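Long-range contacts in 2-aminomuconate 6-semialdehyde dehydrogenase (Burkholderia cenocepacia, PDB 4U3W), which probably catalyses the oxidation of 2-aminomuconate 6-semialdehyde to 2-aminomuconate: residues A[370-375]-A[394-399]; A[194-199]-A[223-228]; A[302-307]-A[347-352]. All blocks are in the same frame, centred on the assembly; numbering follows the deposited sequence.

Interaction 1: A[370-375]-A[394-399]; sequences TVVTGG and IWTGLP
Thr370 and Thr396 form a hydrogen-bonded pair at one end of an antiparallel strand pairing that is interrupted, two residues on, by a beta bulge. Strand 370-373 is the outermost strand, within this chain, of a mixed sheet that corresponds to that of the catalytic domain in other aldehyde dehydrogenases, and 394-396 is its neighbour. The threonines exchange both backbone bonds: Thr370 N gives to Thr396 O at 3.0 Å, and Thr396 N returns to Thr370 O at 3.2 Å. Thr370 O also meets Trp395 CA in a C-H...O contact of 3.4 Å. Beyond the non-hydrogen-bonded pair Val371 and Trp395, the register slips by one and Ile394 faces two residues. Its carbonyl O takes the N-H of Val372 (3.0 Å), bent to 145° at the hydrogen, while its own N gives to Thr373 O over a longer 3.3 Å. The bulge thus leaves both backbone polar atoms of Ile394 satisfied, and Val372, the extra residue, turns its CB toward strand 394-396, where it rests 3.8 Å from Ile394 CG2. The backbone of Trp395 bonds in the other direction, to Cys414 and Ile416 of strand 413-419. With OG1 anti to its backbone N (chi1 -173°), Thr373 accepts at that oxygen from Gln331 NE2 and leaves CG2 to touch Ile394 CD1 at 3.7 Å. Helix 319-331, which supplies Gln331, also packs on this face through Val323 against Val372 and Leu326 against Ile394. On the other face Val371 and Trp395 project together from the sheet, and Val371 CG2 reaches the edge of the indole, near its plane, 4.1 Å from Trp395 CD1.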
loop_
_atom_site.group_PDB
_atom_site.type_symbol
_atom_site.label_atom_id
_atom_site.label_comp_id
_atom_site.label_asym_id
_atom_site.label_seq_id
_atom_site.Cartn_x
_atom_site.Cartn_y
_atom_site.Cartn_z
ATOM N N THR A 370 19.295 -23.539 -41.102
ATOM C CA THR A 370 20.633 -23.137 -41.520
ATOM C C THR A 370 21.499 -22.941 -40.290
ATOM O O THR A 370 21.155 -22.113 -39.437
ATOM C CB THR A 370 20.582 -21.816 -42.293
ATOM O OG1 THR A 370 19.868 -22.014 -43.515
ATOM C CG2 THR A 370 21.979 -21.285 -42.576
ATOM N N VAL A 371 22.624 -23.645 -40.194
ATOM C CA VAL A 371 23.497 -23.509 -39.025
ATOM C C VAL A 371 24.499 -22.395 -39.254
ATOM O O VAL A 371 25.488 -22.570 -39.959
ATOM C CB VAL A 371 24.266 -24.805 -38.701
ATOM C CG1 VAL A 371 25.149 -24.612 -37.472
ATOM C CG2 VAL A 371 23.291 -25.967 -38.493
ATOM N N VAL A 372 24.225 -21.245 -38.639
ATOM C CA VAL A 372 25.051 -20.054 -38.811
ATOM C C VAL A 372 26.386 -20.225 -38.086
ATOM O O VAL A 372 27.428 -19.873 -38.602
ATOM C CB VAL A 372 24.312 -18.793 -38.280
ATOM C CG1 VAL A 372 25.249 -17.601 -38.216
ATOM C CG2 VAL A 372 23.074 -18.485 -39.159
ATOM N N THR A 373 26.341 -20.777 -36.881
ATOM C CA THR A 373 27.569 -21.113 -36.183
ATOM C C THR A 373 27.312 -22.249 -35.182
ATOM O O THR A 373 26.163 -22.487 -34.777
ATOM C CB THR A 373 28.169 -19.869 -35.448
ATOM O OG1 THR A 373 29.455 -20.218 -34.925
ATOM C CG2 THR A 373 27.270 -19.415 -34.273
ATOM N N GLY A 374 28.354 -22.981 -34.802
ATOM C CA GLY A 374 28.181 -24.018 -33.792
ATOM C C GLY A 374 27.497 -25.285 -34.282
ATOM O O GLY A 374 27.814 -25.771 -35.333
ATOM N N GLY A 375 26.599 -25.866 -33.496
ATOM C CA GLY A 375 25.904 -27.068 -33.967
ATOM C C GLY A 375 26.499 -28.373 -33.485
ATOM O O GLY A 375 26.066 -29.450 -33.913
ATOM N N ILE A 394 23.737 -20.779 -33.436
ATOM C CA ILE A 394 22.732 -19.875 -33.987
ATOM C C ILE A 394 22.081 -20.548 -35.205
ATOM O O ILE A 394 22.779 -21.046 -36.074
ATOM C CB ILE A 394 23.379 -18.521 -34.423
ATOM C CG1 ILE A 394 24.024 -17.776 -33.240
ATOM C CG2 ILE A 394 22.388 -17.616 -35.167
ATOM C CD1 ILE A 394 24.949 -16.613 -33.771
ATOM N N TRP A 395 20.744 -20.574 -35.250
ATOM C CA TRP A 395 19.989 -21.076 -36.413
ATOM C C TRP A 395 19.188 -19.959 -37.099
ATOM O O TRP A 395 18.815 -18.972 -36.452
ATOM C CB TRP A 395 19.004 -22.147 -36.005
ATOM C CG TRP A 395 19.622 -23.393 -35.440
ATOM C CD1 TRP A 395 20.734 -24.037 -35.889
ATOM C CD2 TRP A 395 19.159 -24.124 -34.292
ATOM N NE1 TRP A 395 20.992 -25.132 -35.087
ATOM C CE2 TRP A 395 20.035 -25.206 -34.107
ATOM C CE3 TRP A 395 18.078 -23.969 -33.422
ATOM C CZ2 TRP A 395 19.875 -26.121 -33.076
ATOM C CZ3 TRP A 395 17.921 -24.863 -32.396
ATOM C CH2 TRP A 395 18.808 -25.944 -32.242
ATOM N N THR A 396 18.911 -20.142 -38.394
ATOM C CA THR A 396 17.851 -19.407 -39.078
ATOM C C THR A 396 16.997 -20.334 -39.974
ATOM O O THR A 396 17.304 -21.530 -40.123
ATOM C CB THR A 396 18.425 -18.241 -39.972
ATOM O OG1 THR A 396 19.379 -18.779 -40.884
ATOM C CG2 THR A 396 19.116 -17.184 -39.127
ATOM N N GLY A 397 15.929 -19.802 -40.573
ATOM C CA GLY A 397 15.190 -20.569 -41.583
ATOM C C GLY A 397 14.065 -21.468 -41.103
ATOM O O GLY A 397 13.424 -22.120 -41.898
ATOM N N LEU A 398 13.795 -21.514 -39.808
ATOM C CA LEU A 398 12.705 -22.369 -39.307
ATOM C C LEU A 398 11.379 -21.590 -39.150
ATOM O O LEU A 398 11.384 -20.437 -38.725
ATOM C CB LEU A 398 13.118 -22.997 -37.977
ATOM C CG LEU A 398 14.349 -23.908 -38.031
ATOM C CD1 LEU A 398 14.772 -24.333 -36.620
ATOM C CD2 LEU A 398 14.019 -25.158 -38.883
ATOM N N PRO A 399 10.242 -22.221 -39.488
ATOM C CA PRO A 399 8.925 -21.590 -39.311
ATOM C C PRO A 399 8.494 -21.617 -37.844
ATOM O O PRO A 399 9.025 -22.456 -37.114
ATOM C CB PRO A 399 7.999 -22.456 -40.176
ATOM C CG PRO A 399 8.638 -23.840 -40.119
ATOM C CD PRO A 399 10.138 -23.556 -40.138
#

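Interaction 2: A[194-199]-A[223-228]; sequences VAKPSE and NLIHGH
Val194 and Ala195 run parallel to Asn223 and Leu224, and the two backbones stay close beyond the pairs, their end-to-end directions 33° apart. Ala195 is gripped at both polar atoms: its N donates to Asn223 O at 2.9 Å, and its O accepts from Ile225 N at 3.0 Å. On one face Val194 CG1 meets Ile225 CD1; on the other, Pro197 CD is pressed against Leu224 CD1, 3.5 Å away. Strands 192-196 and 222-224, joined through helix 203-214, form a beta-alpha-beta unit of the Rossmann-like region that binds NAD(P) in aldehyde dehydrogenases, and Ala205 of that helix touches Pro197 and Leu224. From the end of its strand Lys196 reaches forward, bent at its last two torsions, and its NZ donates to Gly227 O at 2.6 Å and to Pro197 O at 2.9 Å, above both carbonyl planes. A salt bridge to Glu199 OE1, weak as a hydrogen bond, adds a third partner. One water joins Pro197 O, His226 ND1 and Gly227 N, and His226 NE2 bonds to Thr206 OG1. Glu199 CB sits over the centre of one His228 ring face, a CH-pi contact 3.9 Å from CB to centroid, while His228 ND1 bonds to Glu55.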
loop_
_atom_site.group_PDB
_atom_site.type_symbol
_atom_site.label_atom_id
_atom_site.label_comp_id
_atom_site.label_asym_id
_atom_site.label_seq_id
_atom_site.Cartn_x
_atom_site.Cartn_y
_atom_site.Cartn_z
ATOM N N VAL A 194 12.676 -28.003 4.667
ATOM C CA VAL A 194 13.283 -29.243 4.242
ATOM C C VAL A 194 13.594 -29.050 2.762
ATOM O O VAL A 194 12.676 -28.877 1.953
ATOM C CB VAL A 194 12.355 -30.461 4.412
ATOM C CG1 VAL A 194 13.040 -31.765 3.813
ATOM C CG2 VAL A 194 12.019 -30.657 5.879
ATOM N N ALA A 195 14.885 -29.027 2.438
ATOM C CA ALA A 195 15.311 -28.606 1.124
ATOM C C ALA A 195 16.123 -29.678 0.427
ATOM O O ALA A 195 17.069 -30.207 0.988
ATOM C CB ALA A 195 16.145 -27.323 1.216
ATOM N N LYS A 196 15.781 -29.930 -0.828
ATOM C CA LYS A 196 16.479 -30.951 -1.610
ATOM C C LYS A 196 17.082 -30.332 -2.865
ATOM O O LYS A 196 16.355 -30.036 -3.798
ATOM C CB LYS A 196 15.556 -32.071 -2.057
ATOM C CG LYS A 196 16.473 -33.274 -2.709
ATOM C CD LYS A 196 15.803 -34.045 -3.755
ATOM C CE LYS A 196 15.823 -33.479 -5.114
ATOM N NZ LYS A 196 17.051 -33.763 -5.900
ATOM N N PRO A 197 18.402 -30.130 -2.885
ATOM C CA PRO A 197 19.031 -29.540 -4.085
ATOM C C PRO A 197 19.163 -30.593 -5.157
ATOM O O PRO A 197 18.976 -31.815 -4.912
ATOM C CB PRO A 197 20.407 -29.101 -3.604
ATOM C CG PRO A 197 20.744 -30.172 -2.467
ATOM C CD PRO A 197 19.371 -30.470 -1.824
ATOM N N SER A 198 19.476 -30.138 -6.357
ATOM C CA SER A 198 19.623 -31.070 -7.462
ATOM C C SER A 198 20.737 -32.090 -7.222
ATOM O O SER A 198 21.779 -31.788 -6.623
ATOM C CB SER A 198 19.877 -30.333 -8.793
ATOM O OG SER A 198 20.153 -31.316 -9.771
ATOM N N GLU A 199 20.470 -33.340 -7.647
ATOM C CA GLU A 199 21.477 -34.383 -7.535
ATOM C C GLU A 199 22.744 -33.998 -8.339
ATOM O O GLU A 199 23.818 -34.462 -8.009
ATOM C CB GLU A 199 20.936 -35.763 -8.003
ATOM C CG GLU A 199 20.471 -35.801 -9.473
ATOM C CD GLU A 199 18.994 -35.400 -9.666
ATOM O OE1 GLU A 199 18.375 -34.748 -8.775
ATOM O OE2 GLU A 199 18.441 -35.721 -10.740
ATOM N N ASN A 223 16.780 -28.058 7.216
ATOM C CA ASN A 223 17.156 -29.472 6.974
ATOM C C ASN A 223 17.486 -29.645 5.493
ATOM O O ASN A 223 16.760 -29.154 4.638
ATOM C CB ASN A 223 16.046 -30.429 7.388
ATOM C CG ASN A 223 15.568 -30.159 8.770
ATOM O OD1 ASN A 223 16.124 -30.653 9.745
ATOM N ND2 ASN A 223 14.547 -29.346 8.873
ATOM N N LEU A 224 18.616 -30.303 5.218
ATOM C CA LEU A 224 19.077 -30.589 3.859
ATOM C C LEU A 224 19.018 -32.082 3.593
ATOM O O LEU A 224 19.548 -32.876 4.377
ATOM C CB LEU A 224 20.522 -30.115 3.675
ATOM C CG LEU A 224 21.088 -30.401 2.273
ATOM C CD1 LEU A 224 20.502 -29.417 1.301
ATOM C CD2 LEU A 224 22.581 -30.158 2.355
ATOM N N ILE A 225 18.325 -32.484 2.546
ATOM C CA ILE A 225 18.305 -33.900 2.154
ATOM C C ILE A 225 18.803 -34.030 0.728
ATOM O O ILE A 225 18.329 -33.295 -0.160
ATOM C CB ILE A 225 16.898 -34.523 2.229
ATOM C CG1 ILE A 225 15.867 -33.523 1.682
ATOM C CG2 ILE A 225 16.534 -34.882 3.680
ATOM C CD1 ILE A 225 14.483 -34.161 1.429
ATOM N N HIS A 226 19.735 -34.937 0.507
ATOM C CA HIS A 226 20.231 -35.159 -0.834
ATOM C C HIS A 226 19.542 -36.319 -1.505
ATOM O O HIS A 226 19.045 -37.277 -0.830
ATOM C CB HIS A 226 21.725 -35.437 -0.850
ATOM C CG HIS A 226 22.567 -34.230 -0.543
ATOM N ND1 HIS A 226 22.625 -33.107 -1.372
ATOM C CD2 HIS A 226 23.378 -33.953 0.510
ATOM C CE1 HIS A 226 23.477 -32.243 -0.872
ATOM N NE2 HIS A 226 23.949 -32.720 0.275
ATOM N N GLY A 227 19.525 -36.252 -2.830
ATOM C CA GLY A 227 19.013 -37.380 -3.582
ATOM C C GLY A 227 18.448 -37.014 -4.914
ATOM O O GLY A 227 18.543 -35.860 -5.332
ATOM N N HIS A 228 17.841 -38.000 -5.557
ATOM C CA HIS A 228 17.261 -37.811 -6.862
ATOM C C HIS A 228 15.828 -37.302 -6.780
ATOM O O HIS A 228 15.372 -36.913 -5.714
ATOM C CB HIS A 228 17.385 -39.133 -7.670
ATOM C CG HIS A 228 18.785 -39.367 -8.130
ATOM N ND1 HIS A 228 19.813 -39.627 -7.242
ATOM C CD2 HIS A 228 19.354 -39.311 -9.366
ATOM C CE1 HIS A 228 20.948 -39.771 -7.915
ATOM N NE2 HIS A 228 20.704 -39.557 -9.200
HETATM O O HOH W 1 21.023 -33.820 -3.804
#

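Interaction 3: A[302-307]-A[347-352]; sequences AGQVCL and PLISRG
Ala302 touches Leu348 CD2 with both its carbonyl O and its CB, the CB lying 4.0 Å from that methyl. Two residues further on, Gln304 carries the main weight of the contact. Its CG is anti to its carbonyl carbon (chi1 -60°) and the chain continues extended, which brings the carboxamide alongside the turn that leads into helix 351-366. There Gln304 OE1 accepts the backbone N-H of Ile349 at 3.0 Å. The donor lies in the carboxamide plane and on a lone pair of OE1, although the N-H itself is aimed imperfectly, with 139° at the hydrogen. Leu348 CD2 packs against the same group, 3.6 Å from Gln304 CD, so that a hydrogen bond and an apolar contact together restrain a buried amide. The NH2 end lies beside Pro347 O, and Gln304 NE2 donates to a water at 3.0 Å, whose further bond to Pro347 O is weak and doubtful. Trp172 packs against both Gln304 and Ile349. The backbone of Gln304 is held as well, its O accepting from Asn301 ND2 and Asn173 ND2. Val305 and Cys306 then carry the chain away from 347-352. Read in order, Gly303, Gln304, Val305 and Cys306 match the Gly-Gln-x-Cys signature of aldehyde dehydrogenases, whose cysteine is the nucleophile in characterised relatives. The arrangement is therefore consistent with a glutamine that ties the segment bearing the presumed active-site cysteine to the turn before helix 351-366.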
loop_
_atom_site.group_PDB
_atom_site.type_symbol
_atom_site.label_atom_id
_atom_site.label_comp_id
_atom_site.label_asym_id
_atom_site.label_seq_id
_atom_site.Cartn_x
_atom_site.Cartn_y
_atom_site.Cartn_z
ATOM N N ALA A 302 25.981 -20.981 -20.535
ATOM C CA ALA A 302 25.844 -21.906 -21.659
ATOM C C ALA A 302 24.373 -22.093 -22.063
ATOM O O ALA A 302 23.976 -23.188 -22.467
ATOM C CB ALA A 302 26.527 -23.280 -21.347
ATOM N N GLY A 303 23.571 -21.016 -21.970
ATOM C CA GLY A 303 22.157 -21.077 -22.354
ATOM C C GLY A 303 21.269 -21.837 -21.340
ATOM O O GLY A 303 20.102 -22.112 -21.602
ATOM N N GLN A 304 21.813 -22.137 -20.165
ATOM C CA GLN A 304 21.079 -22.924 -19.146
ATOM C C GLN A 304 20.429 -22.014 -18.068
ATOM O O GLN A 304 20.701 -22.126 -16.867
ATOM C CB GLN A 304 22.031 -23.934 -18.510
ATOM C CG GLN A 304 22.655 -24.946 -19.492
ATOM C CD GLN A 304 23.750 -25.809 -18.817
ATOM O OE1 GLN A 304 23.647 -27.043 -18.785
ATOM N NE2 GLN A 304 24.820 -25.161 -18.327
ATOM N N VAL A 305 19.619 -21.059 -18.505
ATOM C CA VAL A 305 18.838 -20.233 -17.570
ATOM C C VAL A 305 17.433 -20.307 -18.073
ATOM O O VAL A 305 17.242 -20.304 -19.290
ATOM C CB VAL A 305 19.322 -18.810 -17.518
ATOM C CG1 VAL A 305 18.619 -18.074 -16.365
ATOM C CG2 VAL A 305 20.811 -18.788 -17.294
ATOM N N CYS A 306 16.445 -20.389 -17.187
ATOM C CA CYS A 306 15.057 -20.507 -17.657
ATOM C C CYS A 306 14.659 -19.290 -18.486
ATOM O O CYS A 306 13.746 -19.345 -19.327
ATOM C CB CYS A 306 14.089 -20.679 -16.468
ATOM S SG CYS A 306 14.026 -19.304 -15.286
ATOM N N LEU A 307 15.362 -18.194 -18.214
ATOM C CA LEU A 307 15.089 -16.888 -18.824
ATOM C C LEU A 307 15.773 -16.638 -20.178
ATOM O O LEU A 307 15.577 -15.554 -20.807
ATOM C CB LEU A 307 15.511 -15.811 -17.855
ATOM C CG LEU A 307 14.847 -15.834 -16.464
ATOM C CD1 LEU A 307 15.610 -14.924 -15.513
ATOM C CD2 LEU A 307 13.355 -15.427 -16.575
ATOM N N PRO A 347 30.897 -25.766 -19.730
ATOM C CA PRO A 347 30.181 -26.933 -20.248
ATOM C C PRO A 347 28.668 -26.912 -19.859
ATOM O O PRO A 347 28.258 -26.144 -18.970
ATOM C CB PRO A 347 30.874 -28.119 -19.512
ATOM C CG PRO A 347 31.260 -27.569 -18.198
ATOM C CD PRO A 347 31.668 -26.072 -18.510
ATOM N N LEU A 348 27.872 -27.774 -20.483
ATOM C CA LEU A 348 26.552 -28.158 -19.909
ATOM C C LEU A 348 26.731 -28.953 -18.640
ATOM O O LEU A 348 27.851 -29.413 -18.282
ATOM C CB LEU A 348 25.728 -28.964 -20.904
ATOM C CG LEU A 348 25.538 -28.201 -22.225
ATOM C CD1 LEU A 348 24.771 -29.086 -23.251
ATOM C CD2 LEU A 348 24.882 -26.861 -22.070
ATOM N N ILE A 349 25.616 -29.107 -17.913
ATOM C CA ILE A 349 25.678 -29.652 -16.583
ATOM C C ILE A 349 26.129 -31.107 -16.559
ATOM O O ILE A 349 26.699 -31.537 -15.559
ATOM C CB ILE A 349 24.282 -29.533 -15.853
ATOM C CG1 ILE A 349 24.412 -29.840 -14.373
ATOM C CG2 ILE A 349 23.193 -30.377 -16.565
ATOM C CD1 ILE A 349 25.332 -28.820 -13.660
ATOM N N SER A 350 25.857 -31.854 -17.623
ATOM C CA SER A 350 26.058 -33.322 -17.558
ATOM C C SER A 350 26.107 -33.889 -18.957
ATOM O O SER A 350 25.605 -33.263 -19.887
ATOM C CB SER A 350 24.918 -34.031 -16.785
ATOM O OG SER A 350 23.772 -34.051 -17.633
ATOM N N ARG A 351 26.678 -35.075 -19.123
ATOM C CA ARG A 351 26.708 -35.633 -20.471
ATOM C C ARG A 351 25.322 -36.066 -20.946
ATOM O O ARG A 351 25.032 -36.006 -22.136
ATOM C CB ARG A 351 27.703 -36.807 -20.586
ATOM C CG ARG A 351 29.114 -36.246 -20.818
ATOM C CD ARG A 351 30.205 -37.293 -20.816
ATOM N NE ARG A 351 30.308 -37.972 -22.106
ATOM C CZ ARG A 351 31.147 -37.644 -23.090
ATOM N NH1 ARG A 351 31.984 -36.620 -22.967
ATOM N NH2 ARG A 351 31.173 -38.372 -24.211
ATOM N N GLY A 352 24.476 -36.475 -20.008
ATOM C CA GLY A 352 23.068 -36.729 -20.297
ATOM C C GLY A 352 22.352 -35.482 -20.818
ATOM O O GLY A 352 21.584 -35.529 -21.798
HETATM O O HOH W 2 26.543 -26.423 -16.152
#

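Overall arrangement
Interactions 2 and 3 are buried near the middle of the chain, whereas interaction 1 is partly exposed on an outermost strand, its centre 28 Å from that of the chain. Chemistry follows place. Interaction 1 is mostly backbone pairing between antiparallel strands; interaction 2 adds to parallel pairing a lysine, a carboxylate and a bridging water beyond the strand ends; interaction 3 has no strands and depends on one glutamine side chain. Interactions 1 and 3 are linked in sequence, since helix 351-366, which begins in interaction 3, is followed directly by strand 370-373. Interactions 2 and 3 come within about 6 Å at their nearest atoms without touching, and Trp172 packs on residues of both.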